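Side-chain contacts in threonine--tRNA ligase catalytic subunit (Aeropyrum pernix, PDB 3A32), which probably attaches threonine to tRNA(Thr) after activating it with ATP, and probably cannot deacylate mischarged seryl-tRNA(Thr): residues A[332-337]-A[396-401]; A[130-135]-A[301-306]; A[200-205]-A[276-281]; A[346-349]-A[355-358]; A[77-82]-A[93-98]. All coordinates share one frame; numbering follows the deposited sequence.

Contact 1. Residues A[332-337]-A[396-401]. With SO4 (sulfate ion), chain B.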
# COMPACT_ATOMS: atom_id res chain seq x y z
N MET A 332 -3.67 11.24 -17.41
CA MET A 332 -2.76 10.55 -16.50
C MET A 332 -1.63 9.87 -17.27
O MET A 332 -1.87 9.36 -18.41
CB MET A 332 -3.52 9.45 -15.72
CG MET A 332 -4.71 9.97 -14.86
SD MET A 332 -4.16 11.21 -13.67
CE MET A 332 -3.22 10.17 -12.52
N PRO A 333 -0.43 9.78 -16.64
CA PRO A 333 0.64 8.96 -17.22
C PRO A 333 0.19 7.49 -17.25
O PRO A 333 -0.58 7.09 -16.37
CB PRO A 333 1.82 9.12 -16.25
CG PRO A 333 1.29 9.85 -15.03
CD PRO A 333 -0.08 10.37 -15.33
N PHE A 334 0.69 6.71 -18.23
CA PHE A 334 0.24 5.35 -18.46
C PHE A 334 0.12 4.51 -17.18
O PHE A 334 -0.87 3.79 -17.02
CB PHE A 334 1.13 4.65 -19.50
CG PHE A 334 0.75 3.22 -19.76
CD1 PHE A 334 -0.12 2.91 -20.80
CD2 PHE A 334 1.33 2.19 -19.03
CE1 PHE A 334 -0.45 1.57 -21.09
CE2 PHE A 334 1.00 0.86 -19.29
CZ PHE A 334 0.09 0.54 -20.33
N THR A 335 1.14 4.58 -16.31
CA THR A 335 1.18 3.70 -15.14
C THR A 335 0.02 3.98 -14.13
O THR A 335 -0.44 3.08 -13.40
CB THR A 335 2.59 3.72 -14.47
OG1 THR A 335 3.58 3.20 -15.39
CG2 THR A 335 2.62 2.81 -13.27
N LEU A 336 -0.46 5.21 -14.16
CA LEU A 336 -1.47 5.75 -13.25
C LEU A 336 -2.86 5.99 -13.86
O LEU A 336 -3.74 6.55 -13.20
CB LEU A 336 -0.92 7.05 -12.66
CG LEU A 336 0.38 6.91 -11.84
CD1 LEU A 336 0.68 8.30 -11.27
CD2 LEU A 336 0.33 5.79 -10.70
N ALA A 337 -3.08 5.57 -15.10
CA ALA A 337 -4.32 5.83 -15.81
C ALA A 337 -5.35 4.80 -15.34
O ALA A 337 -5.09 3.58 -15.39
CB ALA A 337 -4.08 5.72 -17.35
N LYS A 396 -10.82 9.13 -20.96
CA LYS A 396 -9.44 9.49 -21.31
C LYS A 396 -8.44 8.32 -21.13
O LYS A 396 -7.50 8.43 -20.31
CB LYS A 396 -8.97 10.70 -20.51
CG LYS A 396 -9.68 11.99 -20.88
CD LYS A 396 -9.34 13.14 -19.97
CE LYS A 396 -9.96 14.41 -20.53
NZ LYS A 396 -11.45 14.44 -20.42
N PRO A 397 -8.67 7.19 -21.86
CA PRO A 397 -7.81 6.01 -21.68
C PRO A 397 -6.40 6.36 -22.07
O PRO A 397 -6.21 7.19 -22.94
CB PRO A 397 -8.41 4.98 -22.66
CG PRO A 397 -9.85 5.45 -22.88
CD PRO A 397 -9.68 6.96 -22.91
N ALA A 398 -5.40 5.76 -21.43
CA ALA A 398 -4.01 6.04 -21.81
C ALA A 398 -3.76 5.71 -23.29
O ALA A 398 -3.19 6.51 -24.02
CB ALA A 398 -3.00 5.28 -20.88
N VAL A 399 -4.23 4.54 -23.75
CA VAL A 399 -3.99 4.09 -25.14
C VAL A 399 -5.33 3.64 -25.73
O VAL A 399 -6.00 2.86 -25.08
CB VAL A 399 -2.95 2.92 -25.18
CG1 VAL A 399 -2.66 2.44 -26.63
CG2 VAL A 399 -1.57 3.33 -24.50
N ASN A 400 -5.73 4.14 -26.91
CA ASN A 400 -6.89 3.61 -27.68
C ASN A 400 -6.44 2.64 -28.76
O ASN A 400 -5.54 2.97 -29.52
CB ASN A 400 -7.79 4.72 -28.33
CG ASN A 400 -8.41 5.67 -27.30
OD1 ASN A 400 -8.57 5.32 -26.11
ND2 ASN A 400 -8.72 6.91 -27.74
N VAL A 401 -7.05 1.46 -28.80
CA VAL A 401 -6.73 0.44 -29.84
C VAL A 401 -7.99 0.27 -30.68
O VAL A 401 -9.02 -0.15 -30.17
CB VAL A 401 -6.24 -0.92 -29.24
CG1 VAL A 401 -5.92 -1.96 -30.34
CG2 VAL A 401 -4.99 -0.70 -28.32
S SO4 B . -12.02 17.76 -21.87
O1 SO4 B . -11.66 16.98 -23.07
O2 SO4 B . -10.98 18.46 -21.12
O3 SO4 B . -12.87 18.80 -22.43
O4 SO4 B . -12.72 16.86 -20.95
O HOH W 1 -6.17 10.09 -18.26
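The ring of Phe-334 meets two small side chains of the segment 396-401 with its rim atom CD1. Ala-398 CB lies obliquely to the ring, 3.7 Å from Phe-334 CD1. Val-399 CG2 sits at the ring edge, near its plane, 4.0 Å from both Phe-334 CD1 and CE1. Phe-334 CG stands opposite the backbone N (chi1 178°), which carries the ring there. On Val-399 it is the CG2 branch, set beside its own backbone N, that does the touching. The methyl of Ala-398 has a second neighbour: Ala-337 CB meets Ala-398 CB at 3.7 Å. No direct hydrogen bond crosses between the segments. A water links them instead, accepting from Met-332 N at 2.9 Å and donating to Lys-396 O at 3.0 Å. The Lys-396 side chain leads away from the contact; Lys-396 NZ donates to sulfate O4 at 2.8 Å and to Glu-392 O. Helix 435-457 also touches the Phe-334 ring, through Ala-446, Leu-449 and Glu-450. The contact is a small buried apolar cluster. It packs the short 3-10 turn 334-336, in the loop between helix 317-327 and strand 341-347, against the start of strand 399-403 in the mixed sheet of the anticodon-binding domain.

Contact 2. Residues A[130-135]-A[301-306]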
# COMPACT_ATOMS: atom_id res chain seq x y z
N LEU A 130 23.74 1.44 13.79
CA LEU A 130 22.74 2.11 12.93
C LEU A 130 23.48 3.19 12.15
O LEU A 130 24.09 4.07 12.77
CB LEU A 130 21.62 2.75 13.74
CG LEU A 130 20.37 3.24 12.97
CD1 LEU A 130 19.56 2.09 12.33
CD2 LEU A 130 19.49 4.06 13.87
N PRO A 131 23.46 3.12 10.80
CA PRO A 131 24.16 4.14 10.04
C PRO A 131 23.46 5.52 10.01
O PRO A 131 22.22 5.62 10.12
CB PRO A 131 24.24 3.54 8.62
CG PRO A 131 23.59 2.20 8.68
CD PRO A 131 22.78 2.15 9.93
N LEU A 132 24.25 6.57 9.91
CA LEU A 132 23.74 7.90 9.64
C LEU A 132 24.33 8.34 8.30
O LEU A 132 25.47 8.01 7.99
CB LEU A 132 24.16 8.86 10.76
CG LEU A 132 23.70 8.55 12.18
CD1 LEU A 132 24.22 9.58 13.19
CD2 LEU A 132 22.12 8.39 12.28
N PRO A 133 23.58 9.13 7.52
CA PRO A 133 22.21 9.60 7.85
C PRO A 133 21.16 8.45 7.96
O PRO A 133 21.26 7.40 7.28
CB PRO A 133 21.86 10.58 6.71
CG PRO A 133 22.94 10.44 5.68
CD PRO A 133 24.09 9.67 6.24
N PHE A 134 20.18 8.65 8.84
CA PHE A 134 19.08 7.71 9.00
C PHE A 134 17.90 8.33 8.28
O PHE A 134 17.50 9.46 8.59
CB PHE A 134 18.81 7.53 10.48
CG PHE A 134 17.56 6.78 10.79
CD1 PHE A 134 17.58 5.42 10.96
CD2 PHE A 134 16.36 7.47 11.01
CE1 PHE A 134 16.40 4.71 11.27
CE2 PHE A 134 15.19 6.79 11.33
CZ PHE A 134 15.21 5.42 11.48
N LYS A 135 17.38 7.59 7.29
CA LYS A 135 16.33 8.09 6.42
C LYS A 135 15.21 7.12 6.45
O LYS A 135 15.43 5.92 6.22
CB LYS A 135 16.84 8.25 4.98
CG LYS A 135 18.19 8.99 4.90
CD LYS A 135 18.62 9.39 3.49
CE LYS A 135 18.20 8.36 2.42
NZ LYS A 135 19.04 8.50 1.16
N PHE A 301 26.66 8.24 19.10
CA PHE A 301 27.45 8.35 17.87
C PHE A 301 28.65 9.28 17.99
O PHE A 301 29.49 9.33 17.08
CB PHE A 301 26.58 8.76 16.67
CG PHE A 301 25.42 7.86 16.41
CD1 PHE A 301 25.47 6.93 15.39
CD2 PHE A 301 24.26 7.96 17.17
CE1 PHE A 301 24.38 6.07 15.15
CE2 PHE A 301 23.15 7.12 16.93
CZ PHE A 301 23.22 6.18 15.92
N GLY A 302 28.74 10.03 19.09
CA GLY A 302 29.81 11.04 19.23
C GLY A 302 29.78 12.15 18.17
O GLY A 302 30.83 12.67 17.75
N ILE A 303 28.56 12.48 17.73
CA ILE A 303 28.31 13.58 16.79
C ILE A 303 27.63 14.75 17.52
O ILE A 303 26.60 14.58 18.16
CB ILE A 303 27.50 13.07 15.56
CG1 ILE A 303 28.40 12.16 14.71
CG2 ILE A 303 26.95 14.21 14.71
CD1 ILE A 303 27.66 11.24 13.85
N GLU A 304 28.23 15.93 17.42
CA GLU A 304 27.74 17.16 18.06
C GLU A 304 26.90 17.98 17.05
O GLU A 304 25.91 18.61 17.44
CB GLU A 304 28.91 18.01 18.60
CG GLU A 304 28.63 18.77 19.92
CD GLU A 304 29.28 18.12 21.18
OE1 GLU A 304 30.50 18.33 21.42
OE2 GLU A 304 28.60 17.40 21.93
N GLU A 305 27.31 17.97 15.78
CA GLU A 305 26.56 18.64 14.71
C GLU A 305 25.65 17.67 13.93
O GLU A 305 26.12 16.87 13.17
CB GLU A 305 27.49 19.36 13.73
CG GLU A 305 26.78 20.54 13.05
CD GLU A 305 27.49 21.05 11.79
OE1 GLU A 305 28.69 20.70 11.59
OE2 GLU A 305 26.84 21.79 11.00
N VAL A 306 24.35 17.76 14.15
CA VAL A 306 23.40 16.89 13.48
C VAL A 306 22.12 17.68 13.19
O VAL A 306 21.77 18.60 13.94
CB VAL A 306 23.11 15.60 14.31
CG1 VAL A 306 22.39 15.92 15.60
CG2 VAL A 306 22.31 14.55 13.50
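Leu-132 lies over one face of the Phe-301 ring in a CH-pi contact. Its CD1 is 3.9 Å from the ring centroid and 21° off the ring normal, displaced toward the rim. The same methyl has a second neighbour: Leu-132 CD1 meets Ile-303 CD1 at 3.9 Å. Leu-132 CG is turned away from its own carbonyl carbon (chi1 -60°), which swings the branch over the ring. At the ring edge, in its plane, Leu-130 O comes within 3.1 Å of Phe-301 CE1. This is the tight part. The Leu-130 side chain is looser, with CB 4.4 Å from Phe-301 CZ. On the solvent side, Gly-302, Glu-304 and Glu-305 are exposed and make no contact with 130-135; Pro-131 is exposed too. An alanine in place of Phe-301 is likely to leave Leu-132 without its aromatic face and open a gap beside Leu-130. Val-123 of helix 112-126 also touches Phe-301, and Phe-469 of the second subunit packs on Leu-130. The contact joins the loop leading into strand 134-143 to the end of helix 293-301, where strands 134-143 and 306-316 of the class II synthetase core sheet begin.

Contact 3. Residues A[200-205]-A[276-281]. With SO4 (sulfate ion), chain C.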
# COMPACT_ATOMS: atom_id res chain seq x y z
N GLU A 200 13.21 26.88 -16.91
CA GLU A 200 12.00 27.57 -17.36
C GLU A 200 10.71 27.17 -16.65
O GLU A 200 9.67 27.86 -16.79
CB GLU A 200 11.83 27.44 -18.89
CG GLU A 200 12.30 28.69 -19.72
CD GLU A 200 11.25 29.85 -19.78
OE1 GLU A 200 10.18 29.68 -20.46
OE2 GLU A 200 11.51 30.95 -19.18
N THR A 201 10.76 26.11 -15.86
CA THR A 201 9.55 25.55 -15.28
C THR A 201 9.63 25.43 -13.76
O THR A 201 8.72 24.94 -13.13
CB THR A 201 9.19 24.16 -15.86
OG1 THR A 201 10.15 23.21 -15.41
CG2 THR A 201 9.19 24.17 -17.39
N PHE A 202 10.71 25.86 -13.16
CA PHE A 202 10.92 25.45 -11.75
C PHE A 202 11.60 26.56 -10.97
O PHE A 202 12.43 27.28 -11.51
CB PHE A 202 11.66 24.10 -11.64
CG PHE A 202 11.27 23.28 -10.43
CD1 PHE A 202 10.12 22.46 -10.46
CD2 PHE A 202 12.01 23.37 -9.24
CE1 PHE A 202 9.71 21.77 -9.36
CE2 PHE A 202 11.62 22.64 -8.11
CZ PHE A 202 10.44 21.80 -8.19
N LYS A 203 11.22 26.67 -9.70
CA LYS A 203 11.76 27.64 -8.78
C LYS A 203 12.00 26.96 -7.41
O LYS A 203 11.18 26.15 -6.95
CB LYS A 203 10.73 28.80 -8.68
CG LYS A 203 11.10 29.90 -7.74
CD LYS A 203 10.51 31.27 -8.12
CE LYS A 203 9.00 31.27 -7.99
NZ LYS A 203 8.38 32.62 -8.19
N VAL A 204 13.10 27.31 -6.76
CA VAL A 204 13.37 26.85 -5.41
C VAL A 204 13.32 28.07 -4.48
O VAL A 204 14.06 29.03 -4.68
CB VAL A 204 14.75 26.12 -5.31
CG1 VAL A 204 15.29 26.17 -3.90
CG2 VAL A 204 14.62 24.65 -5.77
N ARG A 205 12.47 28.02 -3.46
CA ARG A 205 12.32 29.14 -2.53
C ARG A 205 12.82 28.76 -1.13
O ARG A 205 12.32 27.83 -0.52
CB ARG A 205 10.84 29.56 -2.45
CG ARG A 205 10.53 30.71 -1.49
CD ARG A 205 9.00 30.97 -1.45
NE ARG A 205 8.64 31.73 -2.63
CZ ARG A 205 7.66 31.43 -3.48
NH1 ARG A 205 6.86 30.38 -3.27
NH2 ARG A 205 7.48 32.21 -4.55
N TRP A 276 2.92 26.43 -8.72
CA TRP A 276 2.32 25.19 -8.24
C TRP A 276 3.27 24.67 -7.16
O TRP A 276 4.29 24.06 -7.49
CB TRP A 276 2.17 24.17 -9.40
CG TRP A 276 1.76 22.78 -9.00
CD1 TRP A 276 1.45 22.31 -7.74
CD2 TRP A 276 1.57 21.67 -9.89
NE1 TRP A 276 1.11 20.96 -7.79
CE2 TRP A 276 1.15 20.55 -9.10
CE3 TRP A 276 1.73 21.50 -11.29
CZ2 TRP A 276 0.88 19.29 -9.65
CZ3 TRP A 276 1.47 20.26 -11.84
CH2 TRP A 276 1.06 19.16 -11.02
N GLN A 277 2.94 24.91 -5.88
CA GLN A 277 3.79 24.48 -4.79
C GLN A 277 3.65 22.98 -4.55
O GLN A 277 2.53 22.42 -4.54
CB GLN A 277 3.52 25.25 -3.47
CG GLN A 277 4.72 25.14 -2.46
CD GLN A 277 4.66 26.15 -1.36
OE1 GLN A 277 4.26 25.81 -0.26
NE2 GLN A 277 5.05 27.43 -1.63
N MET A 278 4.79 22.33 -4.37
CA MET A 278 4.84 20.88 -4.18
C MET A 278 5.38 20.55 -2.77
O MET A 278 4.83 21.10 -1.78
CB MET A 278 5.65 20.22 -5.30
CG MET A 278 4.93 20.40 -6.60
SD MET A 278 5.85 19.89 -8.04
CE MET A 278 4.63 20.13 -9.30
N GLY A 279 6.43 19.73 -2.67
CA GLY A 279 6.95 19.32 -1.37
C GLY A 279 7.83 20.40 -0.74
O GLY A 279 7.94 21.50 -1.28
N THR A 280 8.47 20.07 0.38
CA THR A 280 9.27 20.97 1.18
C THR A 280 10.43 20.17 1.79
O THR A 280 10.33 18.95 1.94
CB THR A 280 8.43 21.65 2.32
OG1 THR A 280 7.39 22.44 1.72
CG2 THR A 280 9.25 22.65 3.11
N ILE A 281 11.53 20.86 2.09
CA ILE A 281 12.56 20.34 2.97
C ILE A 281 12.58 21.27 4.18
O ILE A 281 12.97 22.43 4.06
CB ILE A 281 13.99 20.29 2.32
CG1 ILE A 281 13.96 19.48 1.03
CG2 ILE A 281 15.04 19.69 3.30
CD1 ILE A 281 15.22 19.59 0.24
S SO4 C . 9.59 35.47 -6.68
O1 SO4 C . 10.24 34.64 -7.70
O2 SO4 C . 10.61 36.09 -5.83
O3 SO4 C . 8.88 36.52 -7.40
O4 SO4 C . 8.68 34.70 -5.82
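The Phe-202 ring turns its edge to Met-278, and the Arg-205 guanidinium turns its edge to Gln-277 NE2 and sulfate O4. Met-278 SD lies near the plane of the Phe-202 ring, 4.5 Å from CE1. Met-278 CE covers one face of Trp-276, two residues earlier on the strand, 3.4 Å above the ring plane. Both segments are strands of the antiparallel part of the class II synthetase core sheet. Strand 260-268 runs between them, and the side chains reach across it. The Arg-205 guanidinium and Gln-277 amide planes are 54° apart. Arg-205 NH1 and Gln-277 NE2 approach in the guanidinium plane but are not hydrogen-bonded. The firmer partner of Arg-205 is Glu-275, which forms salt bridges with both Arg-205 and Lys-203. A sulfate, probably from the crystallisation liquor, joins the same two basic side chains. Lys-203 reaches it through a chain bent at chi3 (66°). Replacing Lys-203 with a leucine would probably leave Glu-275 and the sulfate each with one positive partner fewer. Lys-203 NZ donates to sulfate O1 at 2.8 Å and weakly to O4 at 3.2 Å. Arg-205 NH2 also donates to sulfate O4, at 3.0 Å with an N-H...O angle of 151°.

Contact 4. Residues A[346-349]-A[355-358]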
# COMPACT_ATOMS: atom_id res chain seq x y z
N VAL A 346 -14.77 -1.58 -34.09
CA VAL A 346 -15.59 -0.77 -35.00
C VAL A 346 -16.41 -1.69 -35.93
O VAL A 346 -15.93 -2.12 -36.99
CB VAL A 346 -14.78 0.22 -35.77
CG1 VAL A 346 -15.71 1.20 -36.51
CG2 VAL A 346 -13.75 0.97 -34.82
N LYS A 347 -17.61 -2.03 -35.49
CA LYS A 347 -18.42 -3.01 -36.22
C LYS A 347 -19.03 -2.41 -37.49
O LYS A 347 -19.22 -1.19 -37.58
CB LYS A 347 -19.48 -3.62 -35.31
CG LYS A 347 -18.97 -4.87 -34.64
CD LYS A 347 -19.49 -5.03 -33.24
CE LYS A 347 -18.63 -6.09 -32.46
NZ LYS A 347 -19.24 -7.49 -32.33
N THR A 348 -19.30 -3.27 -38.46
CA THR A 348 -19.68 -2.86 -39.81
C THR A 348 -21.09 -3.31 -40.16
O THR A 348 -21.72 -2.72 -41.03
CB THR A 348 -18.67 -3.40 -40.89
OG1 THR A 348 -18.70 -4.83 -40.94
CG2 THR A 348 -17.24 -2.96 -40.57
N GLY A 349 -21.60 -4.34 -39.49
CA GLY A 349 -22.85 -4.97 -39.87
C GLY A 349 -22.67 -6.23 -40.72
O GLY A 349 -23.59 -7.08 -40.82
N GLU A 355 -14.64 -11.63 -36.97
CA GLU A 355 -13.21 -11.57 -36.79
C GLU A 355 -12.82 -10.34 -35.96
O GLU A 355 -11.89 -10.38 -35.19
CB GLU A 355 -12.54 -11.46 -38.14
CG GLU A 355 -12.58 -12.69 -38.99
CD GLU A 355 -11.93 -12.41 -40.31
OE1 GLU A 355 -10.68 -12.22 -40.32
OE2 GLU A 355 -12.68 -12.36 -41.32
N ILE A 356 -13.51 -9.22 -36.17
CA ILE A 356 -13.31 -8.01 -35.36
C ILE A 356 -13.61 -8.28 -33.88
O ILE A 356 -12.83 -7.89 -33.01
CB ILE A 356 -14.22 -6.85 -35.85
CG1 ILE A 356 -13.77 -6.36 -37.23
CG2 ILE A 356 -14.33 -5.75 -34.78
CD1 ILE A 356 -14.71 -5.40 -37.85
N GLU A 357 -14.74 -8.97 -33.63
CA GLU A 357 -15.19 -9.25 -32.27
C GLU A 357 -14.22 -10.22 -31.61
O GLU A 357 -13.82 -9.98 -30.47
CB GLU A 357 -16.66 -9.72 -32.25
CG GLU A 357 -17.11 -10.38 -30.92
CD GLU A 357 -17.21 -9.39 -29.74
OE1 GLU A 357 -17.52 -8.19 -29.97
OE2 GLU A 357 -16.98 -9.81 -28.57
N ASP A 358 -13.81 -11.27 -32.31
CA ASP A 358 -12.85 -12.21 -31.78
C ASP A 358 -11.45 -11.59 -31.56
O ASP A 358 -10.78 -11.92 -30.59
CB ASP A 358 -12.75 -13.48 -32.65
CG ASP A 358 -14.10 -14.29 -32.70
OD1 ASP A 358 -15.08 -13.98 -31.98
OD2 ASP A 358 -14.16 -15.26 -33.50
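Lys-347 and Glu-357 form a salt bridge across the edge of this contact. Lys-347 NZ donates to Glu-357 OE1 at 3.0 Å, meeting the oxygen on its anti side and 25° out of the carboxylate plane. The lysine end also rests against the aliphatic part of its partner, with Lys-347 NZ 3.4 Å from Glu-357 CB. The two side chains run obliquely to each other. Beside the bridge, Ile-356 points toward the segment 346-349. Its CD1 reaches the backbone, 3.6 Å from Val-346 O, and lies 4.4 Å from Thr-348 CG2. Torsions bring the charges together: the Lys-347 chain bends at chi2 and chi4, and the Glu-357 chain folds back at chi2 (69°). The helix 353-369 packs here on the end of strand 341-347. These two, followed by strand 373-380, make a beta-alpha-beta unit of the anticodon-binding domain. Asp-353, at the start of the helix, fixes the turn between strand and helix: its carboxylate is hydrogen-bonded to Thr-348 OG1 and to Gly-349 N. Gly-349 has a positive phi (97°), at backbone angles where a CB would collide with the carbonyl oxygen of the residue before. Farther out, helix 405-410 covers the apolar part, with Val-408 on Ile-356 and Ala-405 on Thr-348. A backbone bond from Lys-347 to Ser-379 holds its strand to strand 373-380.

Contact 5. Residues A[77-82]-A[93-98]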
# COMPACT_ATOMS: atom_id res chain seq x y z
N ALA A 77 -2.86 7.37 18.19
CA ALA A 77 -1.80 7.41 19.19
C ALA A 77 -2.35 8.05 20.44
O ALA A 77 -3.23 8.89 20.36
CB ALA A 77 -0.59 8.22 18.70
N SER A 78 -1.80 7.68 21.59
CA SER A 78 -2.04 8.43 22.81
C SER A 78 -1.59 9.83 22.53
O SER A 78 -0.57 10.02 21.84
CB SER A 78 -1.19 7.86 23.96
OG SER A 78 -1.14 8.72 25.11
N THR A 79 -2.29 10.81 23.10
CA THR A 79 -1.81 12.18 22.99
C THR A 79 -0.51 12.45 23.73
O THR A 79 0.10 13.52 23.53
CB THR A 79 -2.86 13.21 23.39
OG1 THR A 79 -3.50 12.82 24.62
CG2 THR A 79 -3.89 13.38 22.26
N GLU A 80 -0.06 11.52 24.57
CA GLU A 80 1.30 11.64 25.13
C GLU A 80 2.32 11.78 24.00
O GLU A 80 3.33 12.48 24.10
CB GLU A 80 1.68 10.45 25.99
CG GLU A 80 0.81 10.26 27.22
CD GLU A 80 0.79 11.49 28.12
OE1 GLU A 80 1.90 11.97 28.41
OE2 GLU A 80 -0.33 11.96 28.50
N LEU A 81 2.05 11.12 22.89
CA LEU A 81 3.00 11.16 21.81
C LEU A 81 3.16 12.60 21.29
O LEU A 81 4.28 13.03 21.00
CB LEU A 81 2.60 10.18 20.69
CG LEU A 81 3.53 10.12 19.49
CD1 LEU A 81 4.95 9.72 19.89
CD2 LEU A 81 2.94 9.16 18.46
N PHE A 82 2.03 13.30 21.21
CA PHE A 82 1.97 14.65 20.66
C PHE A 82 2.21 15.72 21.74
O PHE A 82 2.60 16.83 21.40
CB PHE A 82 0.67 14.88 19.86
CG PHE A 82 0.44 13.81 18.81
CD1 PHE A 82 1.28 13.72 17.68
CD2 PHE A 82 -0.58 12.88 18.96
CE1 PHE A 82 1.08 12.67 16.72
CE2 PHE A 82 -0.79 11.88 17.98
CZ PHE A 82 0.06 11.77 16.88
N ASN A 93 -5.75 21.83 18.61
CA ASN A 93 -6.94 22.42 17.99
C ASN A 93 -7.24 21.94 16.55
O ASN A 93 -8.39 21.97 16.12
CB ASN A 93 -6.88 23.96 18.09
CG ASN A 93 -7.13 24.44 19.51
OD1 ASN A 93 -6.27 25.09 20.10
ND2 ASN A 93 -8.29 24.08 20.08
N ASN A 94 -6.18 21.51 15.87
CA ASN A 94 -6.25 20.85 14.56
C ASN A 94 -6.34 19.33 14.67
O ASN A 94 -6.21 18.62 13.68
CB ASN A 94 -5.00 21.23 13.75
CG ASN A 94 -4.83 22.76 13.58
OD1 ASN A 94 -5.80 23.47 13.23
ND2 ASN A 94 -3.60 23.26 13.80
N MET A 95 -6.51 18.81 15.87
CA MET A 95 -6.49 17.35 16.01
C MET A 95 -7.86 16.76 16.29
O MET A 95 -8.67 17.39 16.97
CB MET A 95 -5.48 16.90 17.09
CG MET A 95 -4.03 17.31 16.80
SD MET A 95 -2.85 16.97 18.17
CE MET A 95 -2.99 15.21 18.26
N TYR A 96 -8.13 15.56 15.77
CA TYR A 96 -9.32 14.82 16.12
C TYR A 96 -9.03 13.96 17.37
O TYR A 96 -8.18 13.05 17.33
CB TYR A 96 -9.81 13.97 14.94
CG TYR A 96 -10.15 14.80 13.71
CD1 TYR A 96 -11.07 15.87 13.78
CD2 TYR A 96 -9.59 14.49 12.46
CE1 TYR A 96 -11.41 16.61 12.63
CE2 TYR A 96 -9.93 15.20 11.34
CZ TYR A 96 -10.83 16.26 11.42
OH TYR A 96 -11.14 16.98 10.28
N LEU A 97 -9.70 14.27 18.47
CA LEU A 97 -9.37 13.65 19.76
C LEU A 97 -10.49 12.75 20.24
O LEU A 97 -11.67 13.03 20.00
CB LEU A 97 -9.05 14.68 20.83
CG LEU A 97 -7.82 15.54 20.50
CD1 LEU A 97 -7.62 16.59 21.61
CD2 LEU A 97 -6.59 14.69 20.32
N PHE A 98 -10.13 11.68 20.93
CA PHE A 98 -11.14 10.78 21.45
C PHE A 98 -10.58 10.07 22.69
O PHE A 98 -9.38 10.10 22.99
CB PHE A 98 -11.66 9.80 20.36
CG PHE A 98 -10.59 8.90 19.77
CD1 PHE A 98 -10.34 7.62 20.31
CD2 PHE A 98 -9.83 9.32 18.67
CE1 PHE A 98 -9.33 6.75 19.78
CE2 PHE A 98 -8.79 8.47 18.12
CZ PHE A 98 -8.55 7.19 18.67
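Met-95 reaches across to the ring of Phe-82 with its terminal methyl. Its CB points toward the segment 77-82, and CG leaves on the side opposite the carbonyl carbon (chi1 -60°). CB and CG make no close contact with that segment. Met-95 SD comes next, 5.2 Å from the centroid of the Phe-82 ring and 35° off the ring normal, an oblique Met-aromatic contact. The chain then bends at chi3 (62°), which turns CE toward the ring. Met-95 CE does most of the touching, 3.4 Å from Phe-82 CD2 and 3.7 Å from Phe-82 CG. Met-95 CE has a looser second neighbour, Thr-79 CG2, at 4.5 Å. That Thr-79 methyl packs more closely on Leu-97, with CG2 3.6 Å from Leu-97 CD2, and the two side chains cross at about a right angle. The hydroxyl of Thr-79 is hydrogen-bonded to Glu-104. Within the segment 77-82, Ser-78 OG accepts from Glu-80 N at 3.0 Å, a capping bond at the turn that leads into the helix. Pro-109 touches both Phe-82 and Met-95. At the dimer interface, Tyr-96 and Phe-98 meet Phe-98 and Tyr-96 of the second subunit. The contact packs the turn and helix that follow strand 76-78 against the beginning of strand 96-100, the other outer strand of the small antiparallel sheet, with 103-107 between them. The Phe-82 side chain lies about 10 Å from the zinc ion.

How the contacts relate
From the N terminus, contact 5 closes first, a short loop between 77-82 and 93-98 in the small three-stranded sheet near the dimer interface. Contact 2 then opens at 130-135 and closes at 301-306, spanning much of the class II core. Contact 3 is nested inside that loop, and both reach the large core sheet. Contact 1 opens only after contact 2 has closed. It ties the loop after helix 317-327 to strand 399-403 of the anticodon-binding domain, and contact 4 is nested inside its loop, within a beta-alpha-beta unit. No two loops cross. Contacts 2 and 4 lie farthest apart, with centres about 66 Å from each other.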